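PDB 7LPO: cytoplasmic protein from Cryptococcus neoformans var. grubii serotype A, which probably hydrolyses the beta-glucosidic bond of steryl glucosides, as a glycoside hydrolase of family 5. Local coordinates for residues R417-Q428 / F442-H452; I21-Q29 / I509-L518. One frame throughout, in Å; residues are numbered along the deposited sequence.

How the interactions relate
Two contacts about 11 Å apart, centre to centre, illustrate how a TIM-barrel hydrolase pairs its wall strands and packs its N-terminal segment against them. In chain order, 21-29 comes first, then 417-428 and 442-452, then 509-518, so interaction 1 falls wholly within the long chain excursion that interaction 2 spans. Interaction 1 pairs neighbouring parallel strands, 424-427 and 447-449; interaction 2 lays 21-29 against the turn leading from helix 490-512 into strand 518-522. They meet directly: R446 NH1 lies 2.6 Å from I21 O, and A447 O lies 2.7 Å from S23 OG, both probable hydrogen bonds. The N-terminal segment is thereby tied to the start of strand 447-449.

Interaction 1: residues R417-Q428 / F442-H452; sequences RLHHPESIHFIQ and FLKGRACSSPH
Parallel strand pairing in the TIM-barrel wall of a family 5 glycoside hydrolase joins 424-427 to 447-449, with H425 beside A447, F426 beside C448 and I427 beside S449. The backbone ladder runs from H425 N to R446 O, C448 N to H425 O, I427 N to C448 O and S450 N to I427 O. Two arginines clamp the N-terminal ends of the strands. R417, bent at chi2 (-94°), grips S423 O side-on through NE and NH2, with the oxygen in the guanidinium plane; NH2 also reaches across to L443 O at 3.3 Å. That carbonyl oxygen receives R446 N from the opposite face, so two donors hold the turn 443-446. Over the centre of the R417 guanidinium sits H425 NE2, which shares a water with F442 O. R446 answers from the turn just ahead of the other strand: NE gives a short 2.6 Å bond to E422 O, approaching from above the carbonyl plane, while I424 CG1 lies 3.5 Å from CZ over one guanidinium face. The E422 carboxylate bonds S9 and T12. Further along, C448 SG meets F426 CE1 obliquely at 3.8 Å, a cysteine sulfur-aromatic contact, and I427 CD1 packs on L443 CD2 (3.5 Å) and A447 CB. At the C-terminal ends, Q428 OE1 stands over one face of the H452 ring, 3.1 Å from CE1. Q428 OE1 is also hydrogen-bonded to the backbone N of E271, and H452 ND1 to that residue's carboxylate; a Tris molecule about 5 Å from the H452 side chain is consistent with a pocket here. Strand 263-267 flanks 424-427, P516 and L518 make backbone hydrogen bonds to S449, and helix 490-512 packs on I427 and S449 through L512.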
loop_
_atom_site.group_PDB
_atom_site.type_symbol
_atom_site.label_atom_id
_atom_site.label_comp_id
_atom_site.label_asym_id
_atom_site.label_seq_id
_atom_site.Cartn_x
_atom_site.Cartn_y
_atom_site.Cartn_z
ATOM N N ARG A 417 2.807 -14.066 -15.143
ATOM C CA ARG A 417 2.119 -15.278 -15.578
ATOM C C ARG A 417 3.091 -16.302 -16.155
ATOM O O ARG A 417 2.818 -17.506 -16.117
ATOM C CB ARG A 417 1.044 -14.931 -16.609
ATOM C CG ARG A 417 -0.250 -14.342 -16.015
ATOM C CD ARG A 417 -1.323 -15.408 -15.755
ATOM N NE ARG A 417 -2.432 -14.866 -14.970
ATOM C CZ ARG A 417 -3.401 -14.107 -15.465
ATOM N NH1 ARG A 417 -3.425 -13.807 -16.754
ATOM N NH2 ARG A 417 -4.354 -13.649 -14.672
ATOM N N LEU A 418 4.232 -15.848 -16.677
ATOM C CA LEU A 418 5.224 -16.780 -17.194
ATOM C C LEU A 418 5.680 -17.736 -16.105
ATOM O O LEU A 418 5.860 -18.930 -16.351
ATOM C CB LEU A 418 6.413 -16.005 -17.759
ATOM C CG LEU A 418 7.501 -16.814 -18.454
ATOM C CD1 LEU A 418 6.914 -17.582 -19.637
ATOM C CD2 LEU A 418 8.628 -15.900 -18.902
ATOM N N HIS A 419 5.864 -17.231 -14.887
ATOM C CA HIS A 419 6.345 -18.038 -13.776
ATOM C C HIS A 419 5.230 -18.510 -12.854
ATOM O O HIS A 419 5.430 -19.466 -12.101
ATOM C CB HIS A 419 7.375 -17.239 -12.965
ATOM C CG HIS A 419 8.512 -16.728 -13.789
ATOM N ND1 HIS A 419 9.329 -17.562 -14.519
ATOM C CD2 HIS A 419 8.957 -15.470 -14.016
ATOM C CE1 HIS A 419 10.233 -16.840 -15.157
ATOM N NE2 HIS A 419 10.030 -15.567 -14.868
ATOM N N HIS A 420 4.069 -17.870 -12.897
ATOM C CA HIS A 420 2.937 -18.202 -12.036
ATOM C C HIS A 420 1.720 -18.262 -12.949
ATOM O O HIS A 420 0.971 -17.281 -13.075
ATOM C CB HIS A 420 2.788 -17.179 -10.911
ATOM C CG HIS A 420 1.787 -17.566 -9.873
ATOM N ND1 HIS A 420 1.622 -16.859 -8.702
ATOM C CD2 HIS A 420 0.876 -18.567 -9.842
ATOM C CE1 HIS A 420 0.652 -17.409 -7.994
ATOM N NE2 HIS A 420 0.192 -18.454 -8.658
ATOM N N PRO A 421 1.498 -19.403 -13.612
ATOM C CA PRO A 421 0.461 -19.454 -14.656
ATOM C C PRO A 421 -0.935 -19.133 -14.171
ATOM O O PRO A 421 -1.716 -18.566 -14.942
ATOM C CB PRO A 421 0.542 -20.901 -15.168
ATOM C CG PRO A 421 1.932 -21.347 -14.850
ATOM C CD PRO A 421 2.331 -20.621 -13.588
ATOM N N GLU A 422 -1.289 -19.500 -12.940
ATOM C CA GLU A 422 -2.623 -19.256 -12.401
ATOM C C GLU A 422 -2.692 -17.991 -11.548
ATOM O O GLU A 422 -3.613 -17.844 -10.734
ATOM C CB GLU A 422 -3.083 -20.453 -11.568
ATOM C CG GLU A 422 -3.130 -21.768 -12.314
ATOM C CD GLU A 422 -4.216 -21.801 -13.365
ATOM O OE1 GLU A 422 -5.001 -20.830 -13.454
ATOM O OE2 GLU A 422 -4.278 -22.796 -14.114
ATOM N N SER A 423 -1.742 -17.077 -11.717
ATOM C CA SER A 423 -1.682 -15.919 -10.842
ATOM C C SER A 423 -2.903 -15.028 -11.016
ATOM O O SER A 423 -3.342 -14.742 -12.134
ATOM C CB SER A 423 -0.419 -15.103 -11.109
ATOM O OG SER A 423 -0.430 -13.916 -10.329
ATOM N N ILE A 424 -3.441 -14.576 -9.894
ATOM C CA ILE A 424 -4.403 -13.486 -9.902
ATOM C C ILE A 424 -3.639 -12.183 -10.083
ATOM O O ILE A 424 -2.657 -11.924 -9.379
ATOM C CB ILE A 424 -5.233 -13.480 -8.607
ATOM C CG1 ILE A 424 -6.089 -14.750 -8.521
ATOM C CG2 ILE A 424 -6.126 -12.260 -8.561
ATOM C CD1 ILE A 424 -6.747 -14.965 -7.171
ATOM N N HIS A 425 -4.066 -11.375 -11.047
ATOM C CA HIS A 425 -3.525 -10.033 -11.218
ATOM C C HIS A 425 -4.259 -9.080 -10.283
ATOM O O HIS A 425 -5.450 -8.795 -10.475
ATOM C CB HIS A 425 -3.668 -9.582 -12.664
ATOM C CG HIS A 425 -2.737 -10.273 -13.602
ATOM N ND1 HIS A 425 -1.463 -10.651 -13.237
ATOM C CD2 HIS A 425 -2.896 -10.665 -14.887
ATOM C CE1 HIS A 425 -0.873 -11.238 -14.263
ATOM N NE2 HIS A 425 -1.720 -11.257 -15.277
ATOM N N PHE A 426 -3.558 -8.612 -9.252
ATOM C CA PHE A 426 -4.075 -7.582 -8.365
ATOM C C PHE A 426 -3.700 -6.241 -8.970
ATOM O O PHE A 426 -2.524 -5.854 -8.974
ATOM C CB PHE A 426 -3.532 -7.758 -6.953
ATOM C CG PHE A 426 -4.116 -8.948 -6.228
ATOM C CD1 PHE A 426 -5.278 -8.827 -5.501
ATOM C CD2 PHE A 426 -3.502 -10.190 -6.296
ATOM C CE1 PHE A 426 -5.815 -9.908 -4.844
ATOM C CE2 PHE A 426 -4.027 -11.287 -5.628
ATOM C CZ PHE A 426 -5.183 -11.146 -4.902
ATOM N N ILE A 427 -4.697 -5.555 -9.513
ATOM C CA ILE A 427 -4.487 -4.379 -10.346
ATOM C C ILE A 427 -4.580 -3.147 -9.462
ATOM O O ILE A 427 -5.662 -2.796 -8.980
ATOM C CB ILE A 427 -5.498 -4.326 -11.497
ATOM C CG1 ILE A 427 -5.243 -5.496 -12.456
ATOM C CG2 ILE A 427 -5.398 -3.002 -12.224
ATOM C CD1 ILE A 427 -6.491 -6.103 -13.004
ATOM N N GLN A 428 -3.447 -2.491 -9.245
ATOM C CA GLN A 428 -3.361 -1.307 -8.399
ATOM C C GLN A 428 -3.088 -0.126 -9.317
ATOM O O GLN A 428 -1.937 0.173 -9.635
ATOM C CB GLN A 428 -2.268 -1.437 -7.347
ATOM C CG GLN A 428 -2.385 -0.418 -6.222
ATOM C CD GLN A 428 -1.077 -0.229 -5.477
ATOM O OE1 GLN A 428 -0.710 0.887 -5.110
ATOM N NE2 GLN A 428 -0.372 -1.326 -5.238
ATOM N N PHE A 442 -5.132 -10.252 -21.509
ATOM C CA PHE A 442 -4.170 -10.277 -20.412
ATOM C C PHE A 442 -4.811 -10.587 -19.067
ATOM O O PHE A 442 -4.187 -11.242 -18.232
ATOM C CB PHE A 442 -3.437 -8.931 -20.313
ATOM C CG PHE A 442 -2.444 -8.699 -21.411
ATOM C CD1 PHE A 442 -2.867 -8.492 -22.711
ATOM C CD2 PHE A 442 -1.083 -8.678 -21.142
ATOM C CE1 PHE A 442 -1.952 -8.280 -23.725
ATOM C CE2 PHE A 442 -0.164 -8.469 -22.148
ATOM C CZ PHE A 442 -0.594 -8.271 -23.441
ATOM N N LEU A 443 -6.036 -10.123 -18.831
ATOM C CA LEU A 443 -6.719 -10.451 -17.584
ATOM C C LEU A 443 -7.085 -11.931 -17.535
ATOM O O LEU A 443 -6.821 -12.612 -16.536
ATOM C CB LEU A 443 -7.967 -9.591 -17.438
ATOM C CG LEU A 443 -7.757 -8.089 -17.258
ATOM C CD1 LEU A 443 -9.099 -7.388 -17.172
ATOM C CD2 LEU A 443 -6.926 -7.824 -16.027
ATOM N N LYS A 444 -7.719 -12.431 -18.602
ATOM C CA LYS A 444 -8.040 -13.846 -18.761
ATOM C C LYS A 444 -8.874 -14.369 -17.595
ATOM O O LYS A 444 -8.667 -15.483 -17.118
ATOM C CB LYS A 444 -6.767 -14.677 -18.927
ATOM C CG LYS A 444 -6.014 -14.442 -20.232
ATOM C CD LYS A 444 -4.888 -15.479 -20.422
ATOM C CE LYS A 444 -4.145 -15.269 -21.739
ATOM N NZ LYS A 444 -2.921 -16.117 -21.854
ATOM N N GLY A 445 -9.817 -13.552 -17.131
ATOM C CA GLY A 445 -10.751 -13.981 -16.108
ATOM C C GLY A 445 -10.138 -14.293 -14.767
ATOM O O GLY A 445 -10.710 -15.064 -13.993
ATOM N N ARG A 446 -8.994 -13.700 -14.452
ATOM C CA ARG A 446 -8.336 -14.018 -13.188
ATOM C C ARG A 446 -7.640 -12.752 -12.681
ATOM O O ARG A 446 -6.417 -12.602 -12.765
ATOM C CB ARG A 446 -7.350 -15.173 -13.350
ATOM C CG ARG A 446 -6.874 -15.741 -12.038
ATOM C CD ARG A 446 -6.739 -17.262 -12.092
ATOM N NE ARG A 446 -6.237 -17.756 -10.813
ATOM C CZ ARG A 446 -6.994 -17.900 -9.731
ATOM N NH1 ARG A 446 -8.289 -17.615 -9.801
ATOM N NH2 ARG A 446 -6.464 -18.331 -8.595
ATOM N N ALA A 447 -8.440 -11.853 -12.111
ATOM C CA ALA A 447 -7.948 -10.550 -11.699
ATOM C C ALA A 447 -8.787 -10.027 -10.542
ATOM O O ALA A 447 -9.861 -10.541 -10.243
ATOM C CB ALA A 447 -7.966 -9.562 -12.872
ATOM N N CYS A 448 -8.275 -8.978 -9.902
ATOM C CA CYS A 448 -8.909 -8.358 -8.746
ATOM C C CYS A 448 -8.379 -6.936 -8.663
ATOM O O CYS A 448 -7.175 -6.718 -8.778
ATOM C CB CYS A 448 -8.597 -9.137 -7.455
ATOM S SG CYS A 448 -9.171 -8.365 -5.902
ATOM N N SER A 449 -9.272 -5.979 -8.487
ATOM C CA SER A 449 -8.885 -4.587 -8.325
ATOM C C SER A 449 -8.372 -4.388 -6.905
ATOM O O SER A 449 -8.978 -4.881 -5.950
ATOM C CB SER A 449 -10.087 -3.681 -8.606
ATOM O OG SER A 449 -9.710 -2.319 -8.565
ATOM N N SER A 450 -7.249 -3.684 -6.758
ATOM C CA SER A 450 -6.584 -3.553 -5.459
ATOM C C SER A 450 -6.225 -2.102 -5.167
ATOM O O SER A 450 -5.065 -1.778 -4.910
ATOM C CB SER A 450 -5.342 -4.445 -5.405
ATOM O OG SER A 450 -4.373 -4.083 -6.383
ATOM N N PRO A 451 -7.207 -1.209 -5.135
ATOM C CA PRO A 451 -6.917 0.175 -4.746
ATOM C C PRO A 451 -6.541 0.273 -3.273
ATOM O O PRO A 451 -6.829 -0.608 -2.458
ATOM C CB PRO A 451 -8.234 0.902 -5.027
ATOM C CG PRO A 451 -9.281 -0.153 -4.703
ATOM C CD PRO A 451 -8.658 -1.475 -5.180
ATOM N N HIS A 452 -5.887 1.378 -2.933
ATOM C CA HIS A 452 -5.669 1.749 -1.545
ATOM C C HIS A 452 -6.662 2.836 -1.152
ATOM O O HIS A 452 -7.144 3.595 -1.994
ATOM C CB HIS A 452 -4.236 2.232 -1.318
ATOM C CG HIS A 452 -3.197 1.217 -1.688
ATOM N ND1 HIS A 452 -1.849 1.493 -1.661
ATOM C CD2 HIS A 452 -3.309 -0.072 -2.090
ATOM C CE1 HIS A 452 -1.174 0.424 -2.041
ATOM N NE2 HIS A 452 -2.035 -0.542 -2.303
HETATM O O HOH W 1 -1.746 -15.132 -18.985
HETATM O O HOH W 2 -1.297 -11.222 -18.175
HETATM O O HOH W 3 -8.009 -0.959 -10.120
#

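Interaction 2: residues I21-Q29 / I509-L518; sequences IHSSTLHFQ and IDILGNYPTL
With chi1 at -66°, F28 has CG anti to its carbonyl carbon, and chi2 of -58° turns the ring so that one face receives P516. CB of the proline stands 4.0 Å from the ring centroid, only 8° off the normal, in a clear CH-pi contact, while P516 CG rests 3.7 Å from F28 CD1. The edge of the same ring meets L518 CD1. P516 is also closely packed from the backbone side: its CD lies 3.0 Å from T25 O, and its CG 3.5 Å from S23 OG, a hydroxyl whose bond goes to A447 O. The Y515 ring presents its edge to S23 O, with CD1 at 3.3 Å in the ring plane, and its OH bonds E440. On the more exposed side, L26 folds back: its CG and CD1 lie against N514 OD1, and CD2 approaches I509 CD1 at 4.0 Å. N514 centres an inverse gamma turn just after helix 490-512. S24 O and T25 O face N514 O, acceptor against acceptor, and P516 N has no hydrogen to give T25 O; no direct hydrogen bond joins the two segments. One water links L26 N to N514 OD1, and another accepts from T517 N while donating to L26 O. The interface thus rests on apolar packing, one ring face, ring edges and water bridges, with P516, which has no N-H to offer, set against F28, S23 and T25.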
loop_
_atom_site.group_PDB
_atom_site.type_symbol
_atom_site.label_atom_id
_atom_site.label_comp_id
_atom_site.label_asym_id
_atom_site.label_seq_id
_atom_site.Cartn_x
_atom_site.Cartn_y
_atom_site.Cartn_z
ATOM N N ILE A 21 -8.779 -20.512 -5.604
ATOM C CA ILE A 21 -9.718 -19.418 -5.395
ATOM C C ILE A 21 -10.048 -18.814 -6.749
ATOM O O ILE A 21 -9.168 -18.289 -7.436
ATOM C CB ILE A 21 -9.153 -18.348 -4.450
ATOM C CG1 ILE A 21 -9.084 -18.879 -3.021
ATOM C CG2 ILE A 21 -10.018 -17.105 -4.521
ATOM C CD1 ILE A 21 -8.243 -18.022 -2.082
ATOM N N HIS A 22 -11.313 -18.897 -7.142
ATOM C CA HIS A 22 -11.757 -18.243 -8.364
ATOM C C HIS A 22 -11.835 -16.733 -8.162
ATOM O O HIS A 22 -12.192 -16.250 -7.083
ATOM C CB HIS A 22 -13.106 -18.813 -8.790
ATOM C CG HIS A 22 -13.037 -20.260 -9.171
ATOM N ND1 HIS A 22 -12.622 -20.683 -10.416
ATOM C CD2 HIS A 22 -13.279 -21.384 -8.455
ATOM C CE1 HIS A 22 -12.640 -22.003 -10.460
ATOM N NE2 HIS A 22 -13.028 -22.453 -9.280
ATOM N N SER A 23 -11.466 -15.993 -9.204
ATOM C CA SER A 23 -11.418 -14.538 -9.202
ATOM C C SER A 23 -11.970 -14.086 -10.549
ATOM O O SER A 23 -11.338 -13.347 -11.307
ATOM C CB SER A 23 -9.996 -14.036 -8.955
ATOM O OG SER A 23 -10.010 -12.674 -8.572
ATOM N N SER A 24 -13.173 -14.584 -10.844
ATOM C CA SER A 24 -13.831 -14.496 -12.136
ATOM C C SER A 24 -15.175 -13.783 -12.065
ATOM O O SER A 24 -15.816 -13.597 -13.106
ATOM C CB SER A 24 -14.060 -15.912 -12.682
ATOM O OG SER A 24 -14.531 -16.757 -11.637
ATOM N N THR A 25 -15.623 -13.426 -10.872
ATOM C CA THR A 25 -16.903 -12.795 -10.646
ATOM C C THR A 25 -16.676 -11.668 -9.642
ATOM O O THR A 25 -15.529 -11.365 -9.265
ATOM C CB THR A 25 -17.922 -13.818 -10.123
ATOM O OG1 THR A 25 -17.589 -14.142 -8.765
ATOM C CG2 THR A 25 -17.919 -15.077 -10.960
ATOM N N LEU A 26 -17.769 -11.087 -9.156
ATOM C CA LEU A 26 -17.667 -9.976 -8.218
ATOM C C LEU A 26 -17.113 -10.386 -6.861
ATOM O O LEU A 26 -16.835 -9.507 -6.038
ATOM C CB LEU A 26 -19.032 -9.323 -8.028
ATOM C CG LEU A 26 -19.412 -8.419 -9.197
ATOM C CD1 LEU A 26 -20.893 -8.056 -9.128
ATOM C CD2 LEU A 26 -18.529 -7.177 -9.197
ATOM N N HIS A 27 -16.972 -11.682 -6.600
ATOM C CA HIS A 27 -16.445 -12.164 -5.335
ATOM C C HIS A 27 -15.520 -13.338 -5.584
ATOM O O HIS A 27 -15.740 -14.137 -6.498
ATOM C CB HIS A 27 -17.548 -12.614 -4.379
ATOM C CG HIS A 27 -18.624 -11.599 -4.183
ATOM N ND1 HIS A 27 -18.605 -10.687 -3.150
ATOM C CD2 HIS A 27 -19.752 -11.347 -4.890
ATOM C CE1 HIS A 27 -19.676 -9.917 -3.229
ATOM N NE2 HIS A 27 -20.385 -10.295 -4.278
ATOM N N PHE A 28 -14.482 -13.427 -4.756
ATOM C CA PHE A 28 -13.672 -14.628 -4.695
ATOM C C PHE A 28 -14.571 -15.807 -4.363
ATOM O O PHE A 28 -15.508 -15.691 -3.563
ATOM C CB PHE A 28 -12.594 -14.496 -3.621
ATOM C CG PHE A 28 -11.559 -13.444 -3.892
ATOM C CD1 PHE A 28 -10.797 -13.470 -5.040
ATOM C CD2 PHE A 28 -11.319 -12.447 -2.958
ATOM C CE1 PHE A 28 -9.821 -12.513 -5.268
ATOM C CE2 PHE A 28 -10.348 -11.479 -3.178
ATOM C CZ PHE A 28 -9.594 -11.516 -4.337
ATOM N N GLN A 29 -14.266 -16.960 -4.948
ATOM C CA GLN A 29 -15.032 -18.167 -4.672
ATOM C C GLN A 29 -14.115 -19.371 -4.535
ATOM O O GLN A 29 -13.129 -19.493 -5.270
ATOM C CB GLN A 29 -16.034 -18.480 -5.784
ATOM C CG GLN A 29 -17.047 -17.425 -6.083
ATOM C CD GLN A 29 -17.708 -17.675 -7.418
ATOM O OE1 GLN A 29 -17.076 -17.550 -8.471
ATOM N NE2 GLN A 29 -18.965 -18.076 -7.385
ATOM N N ILE A 509 -16.393 -2.657 -11.391
ATOM C CA ILE A 509 -17.389 -3.202 -12.307
ATOM C C ILE A 509 -17.609 -2.271 -13.493
ATOM O O ILE A 509 -17.898 -2.730 -14.603
ATOM C CB ILE A 509 -18.697 -3.484 -11.546
ATOM C CG1 ILE A 509 -19.612 -4.363 -12.396
ATOM C CG2 ILE A 509 -19.387 -2.182 -11.164
ATOM C CD1 ILE A 509 -20.767 -4.944 -11.642
ATOM N N ASP A 510 -17.455 -0.961 -13.295
ATOM C CA ASP A 510 -17.594 -0.025 -14.406
ATOM C C ASP A 510 -16.521 -0.240 -15.467
ATOM O O ASP A 510 -16.780 -0.067 -16.664
ATOM C CB ASP A 510 -17.500 1.414 -13.902
ATOM C CG ASP A 510 -18.746 1.874 -13.200
ATOM O OD1 ASP A 510 -19.762 1.145 -13.246
ATOM O OD2 ASP A 510 -18.696 2.968 -12.595
ATOM N N ILE A 511 -15.297 -0.575 -15.048
ATOM C CA ILE A 511 -14.114 -0.453 -15.892
ATOM C C ILE A 511 -13.480 -1.807 -16.183
ATOM O O ILE A 511 -13.233 -2.152 -17.342
ATOM C CB ILE A 511 -13.081 0.504 -15.268
ATOM C CG1 ILE A 511 -13.675 1.908 -15.152
ATOM C CG2 ILE A 511 -11.805 0.511 -16.102
ATOM C CD1 ILE A 511 -12.835 2.849 -14.312
ATOM N N LEU A 512 -13.165 -2.570 -15.141
ATOM C CA LEU A 512 -12.445 -3.822 -15.344
ATOM C C LEU A 512 -13.380 -4.978 -15.674
ATOM O O LEU A 512 -13.035 -5.834 -16.494
ATOM C CB LEU A 512 -11.615 -4.156 -14.105
ATOM C CG LEU A 512 -10.405 -3.246 -13.876
ATOM C CD1 LEU A 512 -9.691 -3.570 -12.557
ATOM C CD2 LEU A 512 -9.424 -3.356 -15.044
ATOM N N GLY A 513 -14.564 -5.014 -15.074
ATOM C CA GLY A 513 -15.517 -6.070 -15.313
ATOM C C GLY A 513 -16.017 -6.651 -14.008
ATOM O O GLY A 513 -15.933 -6.022 -12.946
ATOM N N ASN A 514 -16.551 -7.870 -14.089
ATOM C CA ASN A 514 -17.102 -8.541 -12.914
ATOM C C ASN A 514 -15.975 -9.293 -12.218
ATOM O O ASN A 514 -15.741 -10.487 -12.418
ATOM C CB ASN A 514 -18.258 -9.442 -13.311
ATOM C CG ASN A 514 -19.556 -8.673 -13.432
ATOM O OD1 ASN A 514 -20.323 -8.563 -12.471
ATOM N ND2 ASN A 514 -19.800 -8.117 -14.613
ATOM N N TYR A 515 -15.256 -8.553 -11.392
ATOM C CA TYR A 515 -14.087 -9.023 -10.672
ATOM C C TYR A 515 -14.205 -8.588 -9.225
ATOM O O TYR A 515 -14.929 -7.637 -8.910
ATOM C CB TYR A 515 -12.799 -8.447 -11.271
ATOM C CG TYR A 515 -12.407 -9.045 -12.592
ATOM C CD1 TYR A 515 -11.933 -10.347 -12.667
ATOM C CD2 TYR A 515 -12.488 -8.304 -13.763
ATOM C CE1 TYR A 515 -11.553 -10.898 -13.871
ATOM C CE2 TYR A 515 -12.122 -8.851 -14.980
ATOM C CZ TYR A 515 -11.653 -10.150 -15.021
ATOM O OH TYR A 515 -11.276 -10.706 -16.214
ATOM N N PRO A 516 -13.492 -9.245 -8.323
ATOM C CA PRO A 516 -13.495 -8.802 -6.925
ATOM C C PRO A 516 -12.726 -7.503 -6.751
ATOM O O PRO A 516 -11.959 -7.075 -7.614
ATOM C CB PRO A 516 -12.813 -9.951 -6.172
ATOM C CG PRO A 516 -12.756 -11.104 -7.156
ATOM C CD PRO A 516 -12.719 -10.478 -8.522
ATOM N N THR A 517 -12.959 -6.869 -5.606
ATOM C CA THR A 517 -12.198 -5.712 -5.164
ATOM C C THR A 517 -11.581 -6.020 -3.805
ATOM O O THR A 517 -12.237 -6.607 -2.936
ATOM C CB THR A 517 -13.070 -4.462 -5.055
ATOM O OG1 THR A 517 -13.732 -4.213 -6.300
ATOM C CG2 THR A 517 -12.207 -3.256 -4.679
ATOM N N LEU A 518 -10.324 -5.621 -3.618
ATOM C CA LEU A 518 -9.641 -5.797 -2.346
ATOM C C LEU A 518 -8.907 -4.509 -2.035
ATOM O O LEU A 518 -8.144 -4.017 -2.869
ATOM C CB LEU A 518 -8.684 -6.983 -2.406
ATOM C CG LEU A 518 -7.924 -7.402 -1.149
ATOM C CD1 LEU A 518 -7.418 -8.835 -1.287
ATOM C CD2 LEU A 518 -6.767 -6.472 -0.902
HETATM O O HOH W 4 -20.271 -11.446 -10.909
HETATM O O HOH W 5 -14.943 -8.323 -3.817
#